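Biotin transporter BioY (Lactococcus lactis subsp. cremoris, PDB 4DVE) binds biotin and probably serves as the membrane-embedded substrate-binding S component of an energy-coupling factor ABC transporter that takes up the vitamin. Local coordinates at residues A[55-68]-A[106-118]. Sequence-based numbering, arbitrary orientation.
Sequences IMMAGGLLGPKYGT and WLFTPFLIGFFLK. With BNG (nonyl beta-D-glucopyranoside), chain F.
Pro110 and Pro64 interlock the two helices as reciprocal knobs. The Pro110 ring drops among Ala58, Gly59, Gly67 and Thr68, with CB 3.6 Å from Gly67 C; Pro64 sits in a hole formed by Phe111, Gly114, Phe115 and Lys118. Glycines bring the backbones together: the CA atoms of Gly59 and Pro110 are 3.9 Å apart, and Gly59 CA makes a C-H...O contact with Pro110 O. The axes of the short segments approach to 6.9 Å. Gly59 O lies 3.6 Å from Gly114 CA, backbone directly on backbone. Close by, Leu117 CD1 presses tightly on Gly60 CA at 3.5 Å.

At one end Ile55 meets Trp106 at about a right angle. Its CG1 makes a CH-pi contact over one indole face, 4.0 Å from the centroid of the five-membered ring, while CG2 turns to Trp106 O and Thr109 CB.

No hydrogen bond joins the segments. With chi1 at -57°, Thr68 OG1 lies beside its own backbone N and bonds to Pro64 O one turn back, at 2.7 Å; the same hydroxyl rests against Phe111 CB. Thr109 OG1 is held by Ala105 O and Phe138 O.

Nonyl glucoside runs along one flank of the contact, past both helices. Its tail passes Lys65 and Thr68 CG2, and its sugar lies by Pro64, the edges of Phe111 and Phe115, and the extended Lys118.

The short segments cross at -110°, a steep, glycine- and proline-lined helix packing within the transmembrane helical bundle of this BioY S component, joining helices 52-80 and 100-119 beside the substrate site, where Trp106 touches bound biotin.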
ATOM      1  N   ILE A  55      -1.754  -1.826  -1.503  1.00 30.06           N
ATOM      2  CA  ILE A  55      -0.474  -1.178  -1.387  1.00 31.36           C
ATOM      3  C   ILE A  55       0.415  -1.970  -0.431  1.00 30.98           C
ATOM      4  O   ILE A  55       1.596  -2.137  -0.685  1.00 31.33           O
ATOM      5  CB  ILE A  55      -0.580   0.275  -0.858  1.00 31.09           C
ATOM      6  CG1 ILE A  55      -1.547   1.117  -1.711  1.00 33.00           C
ATOM      7  CG2 ILE A  55       0.810   0.919  -0.813  1.00 28.57           C
ATOM      8  CD1 ILE A  55      -1.229   1.123  -3.198  1.00 32.46           C
HETATM    9  N   MSE A  56      -0.179  -2.478   0.644  1.00 31.20           N
HETATM   10  CA  MSE A  56       0.546  -3.242   1.647  1.00 32.00           C
HETATM   11  C   MSE A  56       1.035  -4.564   1.122  1.00 33.17           C
HETATM   12  O   MSE A  56       2.125  -5.026   1.506  1.00 34.11           O
HETATM   13  CB  MSE A  56      -0.345  -3.560   2.854  1.00 32.50           C
HETATM   14  CG  MSE A  56      -0.684  -2.334   3.650  1.00 34.25           C
HETATM   15 SE   MSE A  56      -1.816  -2.821   5.199  0.82 32.36          SE
HETATM   16  CE  MSE A  56      -2.880  -1.161   5.316  1.00 32.20           C
HETATM   17  N   MSE A  57       0.228  -5.208   0.282  1.00 32.46           N
HETATM   18  CA  MSE A  57       0.556  -6.532  -0.255  1.00 33.18           C
HETATM   19  C   MSE A  57       1.634  -6.564  -1.320  1.00 34.10           C
HETATM   20  O   MSE A  57       2.323  -7.588  -1.476  1.00 34.22           O
HETATM   21  CB  MSE A  57      -0.696  -7.116  -0.905  1.00 35.24           C
HETATM   22  CG  MSE A  57      -1.771  -7.490   0.115  1.00 38.02           C
HETATM   23 SE   MSE A  57      -3.503  -7.783  -0.803  0.68 39.92          SE
HETATM   24  CE  MSE A  57      -2.846  -9.149  -2.070  1.00 48.00           C
ATOM     25  N   ALA A  58       1.768  -5.471  -2.076  1.00 32.90           N
ATOM     26  CA  ALA A  58       2.629  -5.408  -3.267  1.00 32.95           C
ATOM     27  C   ALA A  58       4.094  -5.764  -2.991  1.00 34.32           C
ATOM     28  O   ALA A  58       4.696  -6.562  -3.727  1.00 30.85           O
ATOM     29  CB  ALA A  58       2.531  -4.023  -3.914  1.00 29.88           C
ATOM     30  N   GLY A  59       4.672  -5.144  -1.963  1.00 31.77           N
ATOM     31  CA  GLY A  59       6.071  -5.415  -1.565  1.00 32.11           C
ATOM     32  C   GLY A  59       6.329  -6.807  -1.001  1.00 33.12           C
ATOM     33  O   GLY A  59       7.418  -7.363  -1.169  1.00 32.65           O
ATOM     34  N   GLY A  60       5.333  -7.390  -0.333  1.00 35.68           N
ATOM     35  CA  GLY A  60       5.464  -8.731   0.214  1.00 35.05           C
ATOM     36  C   GLY A  60       5.340  -9.823  -0.833  1.00 35.43           C
ATOM     37  O   GLY A  60       5.751 -10.970  -0.591  1.00 34.20           O
ATOM     38  N   LEU A  61       4.748  -9.485  -1.976  1.00 35.03           N
ATOM     39  CA  LEU A  61       4.638 -10.432  -3.092  1.00 37.03           C
ATOM     40  C   LEU A  61       5.742 -10.267  -4.113  1.00 35.99           C
ATOM     41  O   LEU A  61       6.345 -11.243  -4.532  1.00 37.95           O
ATOM     42  CB  LEU A  61       3.280 -10.334  -3.784  1.00 39.02           C
ATOM     43  CG  LEU A  61       2.131 -10.942  -2.983  1.00 42.17           C
ATOM     44  CD1 LEU A  61       0.760 -10.608  -3.596  1.00 42.33           C
ATOM     45  CD2 LEU A  61       2.370 -12.440  -2.810  1.00 41.08           C
ATOM     46  N   LEU A  62       6.008  -9.028  -4.509  1.00 33.66           N
ATOM     47  CA  LEU A  62       6.848  -8.766  -5.650  1.00 32.73           C
ATOM     48  C   LEU A  62       8.163  -8.147  -5.270  1.00 33.67           C
ATOM     49  O   LEU A  62       8.965  -7.810  -6.143  1.00 32.12           O
ATOM     50  CB  LEU A  62       6.079  -7.865  -6.630  1.00 32.97           C
ATOM     51  CG  LEU A  62       4.858  -8.557  -7.276  1.00 38.13           C
ATOM     52  CD1 LEU A  62       4.123  -7.644  -8.243  1.00 40.51           C
ATOM     53  CD2 LEU A  62       5.241  -9.878  -7.960  1.00 38.21           C
ATOM     54  N   GLY A  63       8.371  -7.932  -3.963  1.00 33.53           N
ATOM     55  CA  GLY A  63       9.641  -7.400  -3.474  1.00 32.90           C
ATOM     56  C   GLY A  63       9.786  -5.916  -3.692  1.00 32.98           C
ATOM     57  O   GLY A  63       8.845  -5.251  -4.166  1.00 30.81           O
ATOM     58  N   PRO A  64      10.957  -5.370  -3.308  1.00 33.93           N
ATOM     59  CA  PRO A  64      11.075  -3.915  -3.236  1.00 34.71           C
ATOM     60  C   PRO A  64      11.137  -3.218  -4.591  1.00 35.96           C
ATOM     61  O   PRO A  64      10.843  -2.025  -4.667  1.00 37.45           O
ATOM     62  CB  PRO A  64      12.374  -3.704  -2.455  1.00 36.27           C
ATOM     63  CG  PRO A  64      13.180  -4.952  -2.755  1.00 36.65           C
ATOM     64  CD  PRO A  64      12.159  -6.049  -2.786  1.00 35.06           C
ATOM     65  N   LYS A  65      11.497  -3.937  -5.649  1.00 36.62           N
ATOM     66  CA  LYS A  65      11.561  -3.333  -6.996  1.00 38.61           C
ATOM     67  C   LYS A  65      10.204  -3.389  -7.708  1.00 34.85           C
ATOM     68  O   LYS A  65       9.573  -2.349  -7.963  1.00 34.70           O
ATOM     69  CB  LYS A  65      12.650  -4.005  -7.845  1.00 42.04           C
ATOM     70  CG  LYS A  65      12.769  -3.448  -9.266  1.00 43.96           C
ATOM     71  CD  LYS A  65      13.960  -4.052 -10.021  1.00 46.97           C
ATOM     72  CE  LYS A  65      14.138  -3.298 -11.342  1.00 52.26           C
ATOM     73  NZ  LYS A  65      15.174  -3.832 -12.267  1.00 54.18           N
ATOM     74  N   TYR A  66       9.754  -4.604  -7.986  1.00 35.53           N
ATOM     75  CA  TYR A  66       8.521  -4.827  -8.746  1.00 34.20           C
ATOM     76  C   TYR A  66       7.263  -4.470  -7.971  1.00 32.53           C
ATOM     77  O   TYR A  66       6.279  -4.031  -8.566  1.00 31.38           O
ATOM     78  CB  TYR A  66       8.487  -6.244  -9.317  1.00 35.03           C
ATOM     79  CG  TYR A  66       9.621  -6.439 -10.308  1.00 38.07           C
ATOM     80  CD1 TYR A  66       9.625  -5.798 -11.544  1.00 41.69           C
ATOM     81  CD2 TYR A  66      10.717  -7.207  -9.980  1.00 40.57           C
ATOM     82  CE1 TYR A  66      10.696  -5.944 -12.426  1.00 43.38           C
ATOM     83  CE2 TYR A  66      11.789  -7.340 -10.834  1.00 42.48           C
ATOM     84  CZ  TYR A  66      11.774  -6.713 -12.050  1.00 44.67           C
ATOM     85  OH  TYR A  66      12.868  -6.913 -12.870  1.00 50.66           O
ATOM     86  N   GLY A  67       7.296  -4.601  -6.645  1.00 32.08           N
ATOM     87  CA  GLY A  67       6.201  -4.079  -5.826  1.00 31.80           C
ATOM     88  C   GLY A  67       6.046  -2.582  -5.984  1.00 29.58           C
ATOM     89  O   GLY A  67       4.934  -2.062  -6.143  1.00 30.31           O
ATOM     90  N   THR A  68       7.171  -1.872  -5.995  1.00 31.11           N
ATOM     91  CA  THR A  68       7.152  -0.434  -6.196  1.00 31.15           C
ATOM     92  C   THR A  68       6.685  -0.030  -7.595  1.00 31.91           C
ATOM     93  O   THR A  68       5.941   0.950  -7.770  1.00 31.90           O
ATOM     94  CB  THR A  68       8.534   0.186  -5.871  1.00 33.59           C
ATOM     95  OG1 THR A  68       8.884  -0.158  -4.522  1.00 35.22           O
ATOM     96  CG2 THR A  68       8.503   1.698  -6.018  1.00 34.61           C
ATOM     97  N   TRP A 106       2.280   5.919  -0.046  1.00 29.56           N
ATOM     98  CA  TRP A 106       2.028   4.625  -0.716  1.00 29.61           C
ATOM     99  C   TRP A 106       3.100   4.248  -1.716  1.00 30.53           C
ATOM    100  O   TRP A 106       3.429   3.093  -1.833  1.00 32.52           O
ATOM    101  CB  TRP A 106       0.702   4.599  -1.431  1.00 29.56           C
ATOM    102  CG  TRP A 106      -0.534   4.611  -0.591  1.00 29.01           C
ATOM    103  CD1 TRP A 106      -0.654   4.499   0.797  1.00 29.51           C
ATOM    104  CD2 TRP A 106      -1.897   4.776  -1.085  1.00 29.02           C
ATOM    105  NE1 TRP A 106      -1.959   4.564   1.174  1.00 29.97           N
ATOM    106  CE2 TRP A 106      -2.765   4.734   0.081  1.00 30.50           C
ATOM    107  CE3 TRP A 106      -2.461   4.917  -2.343  1.00 31.97           C
ATOM    108  CZ2 TRP A 106      -4.148   4.838  -0.028  1.00 31.92           C
ATOM    109  CZ3 TRP A 106      -3.851   4.997  -2.444  1.00 33.71           C
ATOM    110  CH2 TRP A 106      -4.673   4.980  -1.308  1.00 32.70           C
ATOM    111  N   LEU A 107       3.642   5.222  -2.447  1.00 32.91           N
ATOM    112  CA  LEU A 107       4.738   4.970  -3.352  1.00 34.21           C
ATOM    113  C   LEU A 107       5.961   4.338  -2.681  1.00 37.11           C
ATOM    114  O   LEU A 107       6.634   3.539  -3.305  1.00 38.57           O
ATOM    115  CB  LEU A 107       5.161   6.246  -4.076  1.00 37.86           C
ATOM    116  CG  LEU A 107       6.254   6.056  -5.142  1.00 44.37           C
ATOM    117  CD1 LEU A 107       5.805   5.071  -6.245  1.00 43.42           C
ATOM    118  CD2 LEU A 107       6.640   7.411  -5.715  1.00 46.71           C
ATOM    119  N   PHE A 108       6.235   4.660  -1.415  1.00 34.96           N
ATOM    120  CA  PHE A 108       7.415   4.147  -0.720  1.00 35.64           C
ATOM    121  C   PHE A 108       7.174   2.877   0.079  1.00 34.37           C
ATOM    122  O   PHE A 108       8.116   2.178   0.418  1.00 34.23           O
ATOM    123  CB  PHE A 108       7.953   5.227   0.229  1.00 38.26           C
ATOM    124  CG  PHE A 108       8.441   6.418  -0.487  1.00 40.34           C
ATOM    125  CD1 PHE A 108       9.740   6.452  -0.991  1.00 44.93           C
ATOM    126  CD2 PHE A 108       7.594   7.489  -0.734  1.00 41.80           C
ATOM    127  CE1 PHE A 108      10.186   7.558  -1.698  1.00 48.43           C
ATOM    128  CE2 PHE A 108       8.032   8.595  -1.438  1.00 44.10           C
ATOM    129  CZ  PHE A 108       9.327   8.633  -1.926  1.00 46.71           C
ATOM    130  N   THR A 109       5.918   2.605   0.397  1.00 32.76           N
ATOM    131  CA  THR A 109       5.531   1.466   1.227  1.00 32.31           C
ATOM    132  C   THR A 109       6.035   0.117   0.692  1.00 30.63           C
ATOM    133  O   THR A 109       6.617  -0.641   1.466  1.00 31.41           O
ATOM    134  CB  THR A 109       3.998   1.460   1.431  1.00 31.60           C
ATOM    135  OG1 THR A 109       3.657   2.620   2.199  1.00 33.63           O
ATOM    136  CG2 THR A 109       3.472   0.191   2.120  1.00 30.61           C
ATOM    137  N   PRO A 110       5.831  -0.178  -0.606  1.00 29.72           N
ATOM    138  CA  PRO A 110       6.291  -1.508  -1.079  1.00 31.21           C
ATOM    139  C   PRO A 110       7.785  -1.636  -1.079  1.00 31.64           C
ATOM    140  O   PRO A 110       8.282  -2.713  -0.846  1.00 32.10           O
ATOM    141  CB  PRO A 110       5.730  -1.626  -2.509  1.00 31.40           C
ATOM    142  CG  PRO A 110       5.128  -0.322  -2.816  1.00 32.55           C
ATOM    143  CD  PRO A 110       5.000   0.513  -1.607  1.00 30.36           C
ATOM    144  N   PHE A 111       8.500  -0.528  -1.279  1.00 32.69           N
ATOM    145  CA  PHE A 111       9.947  -0.563  -1.202  1.00 34.23           C
ATOM    146  C   PHE A 111      10.404  -0.878   0.231  1.00 34.99           C
ATOM    147  O   PHE A 111      11.227  -1.749   0.471  1.00 35.75           O
ATOM    148  CB  PHE A 111      10.566   0.770  -1.659  1.00 35.03           C
ATOM    149  CG  PHE A 111      12.026   0.811  -1.410  1.00 40.43           C
ATOM    150  CD1 PHE A 111      12.541   1.448  -0.292  1.00 42.95           C
ATOM    151  CD2 PHE A 111      12.890   0.086  -2.229  1.00 43.92           C
ATOM    152  CE1 PHE A 111      13.907   1.425  -0.031  1.00 45.85           C
ATOM    153  CE2 PHE A 111      14.256   0.057  -1.977  1.00 46.22           C
ATOM    154  CZ  PHE A 111      14.758   0.720  -0.869  1.00 47.54           C
ATOM    155  N   LEU A 112       9.848  -0.157   1.192  1.00 34.07           N
ATOM    156  CA  LEU A 112      10.185  -0.383   2.579  1.00 33.38           C
ATOM    157  C   LEU A 112       9.839  -1.777   3.033  1.00 32.42           C
ATOM    158  O   LEU A 112      10.667  -2.441   3.646  1.00 35.82           O
ATOM    159  CB  LEU A 112       9.511   0.659   3.471  1.00 31.51           C
ATOM    160  CG  LEU A 112      10.052   2.068   3.236  1.00 34.21           C
ATOM    161  CD1 LEU A 112       9.133   3.143   3.873  1.00 32.35           C
ATOM    162  CD2 LEU A 112      11.477   2.188   3.774  1.00 32.82           C
ATOM    163  N   ILE A 113       8.613  -2.218   2.782  1.00 32.27           N
ATOM    164  CA  ILE A 113       8.188  -3.563   3.194  1.00 32.82           C
ATOM    165  C   ILE A 113       9.077  -4.637   2.520  1.00 34.20           C
ATOM    166  O   ILE A 113       9.624  -5.524   3.187  1.00 35.99           O
ATOM    167  CB  ILE A 113       6.693  -3.809   2.888  1.00 32.33           C
ATOM    168  CG1 ILE A 113       5.816  -2.955   3.832  1.00 33.46           C
ATOM    169  CG2 ILE A 113       6.351  -5.294   3.026  1.00 31.07           C
ATOM    170  CD1 ILE A 113       4.311  -3.083   3.602  1.00 32.29           C
ATOM    171  N   GLY A 114       9.245  -4.520   1.208  1.00 34.78           N
ATOM    172  CA  GLY A 114      10.039  -5.485   0.431  1.00 35.07           C
ATOM    173  C   GLY A 114      11.500  -5.520   0.867  1.00 35.84           C
ATOM    174  O   GLY A 114      12.111  -6.601   0.990  1.00 35.06           O
ATOM    175  N   PHE A 115      12.063  -4.339   1.087  1.00 35.79           N
ATOM    176  CA  PHE A 115      13.441  -4.211   1.537  1.00 40.05           C
ATOM    177  C   PHE A 115      13.714  -4.908   2.885  1.00 42.53           C
ATOM    178  O   PHE A 115      14.724  -5.603   3.041  1.00 39.97           O
ATOM    179  CB  PHE A 115      13.832  -2.735   1.670  1.00 41.77           C
ATOM    180  CG  PHE A 115      15.248  -2.537   2.139  1.00 45.19           C
ATOM    181  CD1 PHE A 115      16.297  -2.518   1.228  1.00 48.55           C
ATOM    182  CD2 PHE A 115      15.532  -2.369   3.484  1.00 46.47           C
ATOM    183  CE1 PHE A 115      17.617  -2.357   1.664  1.00 50.99           C
ATOM    184  CE2 PHE A 115      16.838  -2.210   3.924  1.00 48.79           C
ATOM    185  CZ  PHE A 115      17.884  -2.211   3.012  1.00 50.86           C
ATOM    186  N   PHE A 116      12.839  -4.697   3.868  1.00 39.04           N
ATOM    187  CA  PHE A 116      13.049  -5.307   5.171  1.00 40.31           C
ATOM    188  C   PHE A 116      12.680  -6.791   5.226  1.00 40.43           C
ATOM    189  O   PHE A 116      13.313  -7.558   5.990  1.00 39.49           O
ATOM    190  CB  PHE A 116      12.397  -4.486   6.285  1.00 40.85           C
ATOM    191  CG  PHE A 116      13.155  -3.232   6.600  1.00 44.34           C
ATOM    192  CD1 PHE A 116      14.383  -3.303   7.277  1.00 49.49           C
ATOM    193  CD2 PHE A 116      12.721  -2.003   6.148  1.00 43.71           C
ATOM    194  CE1 PHE A 116      15.111  -2.157   7.547  1.00 50.88           C
ATOM    195  CE2 PHE A 116      13.439  -0.853   6.409  1.00 46.13           C
ATOM    196  CZ  PHE A 116      14.639  -0.928   7.114  1.00 51.09           C
ATOM    197  N   LEU A 117      11.692  -7.210   4.429  1.00 36.82           N
ATOM    198  CA  LEU A 117      11.361  -8.634   4.331  1.00 40.91           C
ATOM    199  C   LEU A 117      12.566  -9.420   3.800  1.00 45.13           C
ATOM    200  O   LEU A 117      12.892 -10.494   4.309  1.00 47.64           O
ATOM    201  CB  LEU A 117      10.169  -8.903   3.403  1.00 39.10           C
ATOM    202  CG  LEU A 117       8.799  -8.455   3.915  1.00 41.64           C
ATOM    203  CD1 LEU A 117       7.734  -8.831   2.872  1.00 38.73           C
ATOM    204  CD2 LEU A 117       8.484  -8.995   5.315  1.00 38.73           C
ATOM    205  N   LYS A 118      13.205  -8.845   2.784  1.00 45.59           N
ATOM    206  CA  LYS A 118      14.377  -9.416   2.112  1.00 49.53           C
ATOM    207  C   LYS A 118      15.578  -9.393   3.049  1.00 54.80           C
ATOM    208  O   LYS A 118      16.180 -10.435   3.309  1.00 56.13           O
ATOM    209  CB  LYS A 118      14.609  -8.603   0.834  1.00 48.61           C
ATOM    210  CG  LYS A 118      15.635  -9.082  -0.130  1.00 52.33           C
ATOM    211  CD  LYS A 118      15.447  -8.361  -1.459  1.00 51.86           C
ATOM    212  CE  LYS A 118      16.774  -8.226  -2.169  1.00 54.65           C
ATOM    213  NZ  LYS A 118      16.699  -7.319  -3.334  1.00 58.86           N
TER
HETATM  214  C1  BNG F 203      16.267  -2.147  -4.446  0.75 74.38           C
HETATM  215  C2  BNG F 203      16.525  -3.634  -4.231  0.75 77.15           C
HETATM  216  C3  BNG F 203      17.020  -3.902  -2.815  0.75 77.13           C
HETATM  217  C4  BNG F 203      18.165  -2.964  -2.449  0.75 77.93           C
HETATM  218  C5  BNG F 203      17.809  -1.518  -2.772  0.75 78.31           C
HETATM  219  C6  BNG F 203      18.982  -0.589  -2.480  0.75 81.30           C
HETATM  220  C1' BNG F 203      15.367  -0.610  -5.997  0.75 66.06           C
HETATM  221  C2' BNG F 203      13.979  -0.708  -6.619  0.75 62.49           C
HETATM  222  C3' BNG F 203      13.704   0.482  -7.530  0.75 61.87           C
HETATM  223  C4' BNG F 203      12.262   0.955  -7.390  0.75 59.85           C
HETATM  224  C5' BNG F 203      11.675   1.327  -8.747  0.75 59.22           C
HETATM  225  C6' BNG F 203      10.934   2.656  -8.676  0.75 62.64           C
HETATM  226  C7' BNG F 203       9.681   2.630  -9.542  0.75 61.41           C
HETATM  227  C8' BNG F 203       9.044   4.013  -9.625  0.75 60.63           C
HETATM  228  C9' BNG F 203       7.727   3.960 -10.367  0.75 56.16           C
HETATM  229  O1  BNG F 203      15.894  -1.921  -5.804  0.75 70.32           O
HETATM  230  O2  BNG F 203      15.315  -4.366  -4.459  0.75 78.39           O
HETATM  231  O3  BNG F 203      17.465  -5.260  -2.714  0.75 67.50           O
HETATM  232  O4  BNG F 203      18.453  -3.084  -1.052  0.75 84.49           O
HETATM  233  O5  BNG F 203      17.452  -1.412  -4.149  0.75 78.05           O
HETATM  234  O6  BNG F 203      19.274   0.193  -3.643  0.75 83.01           O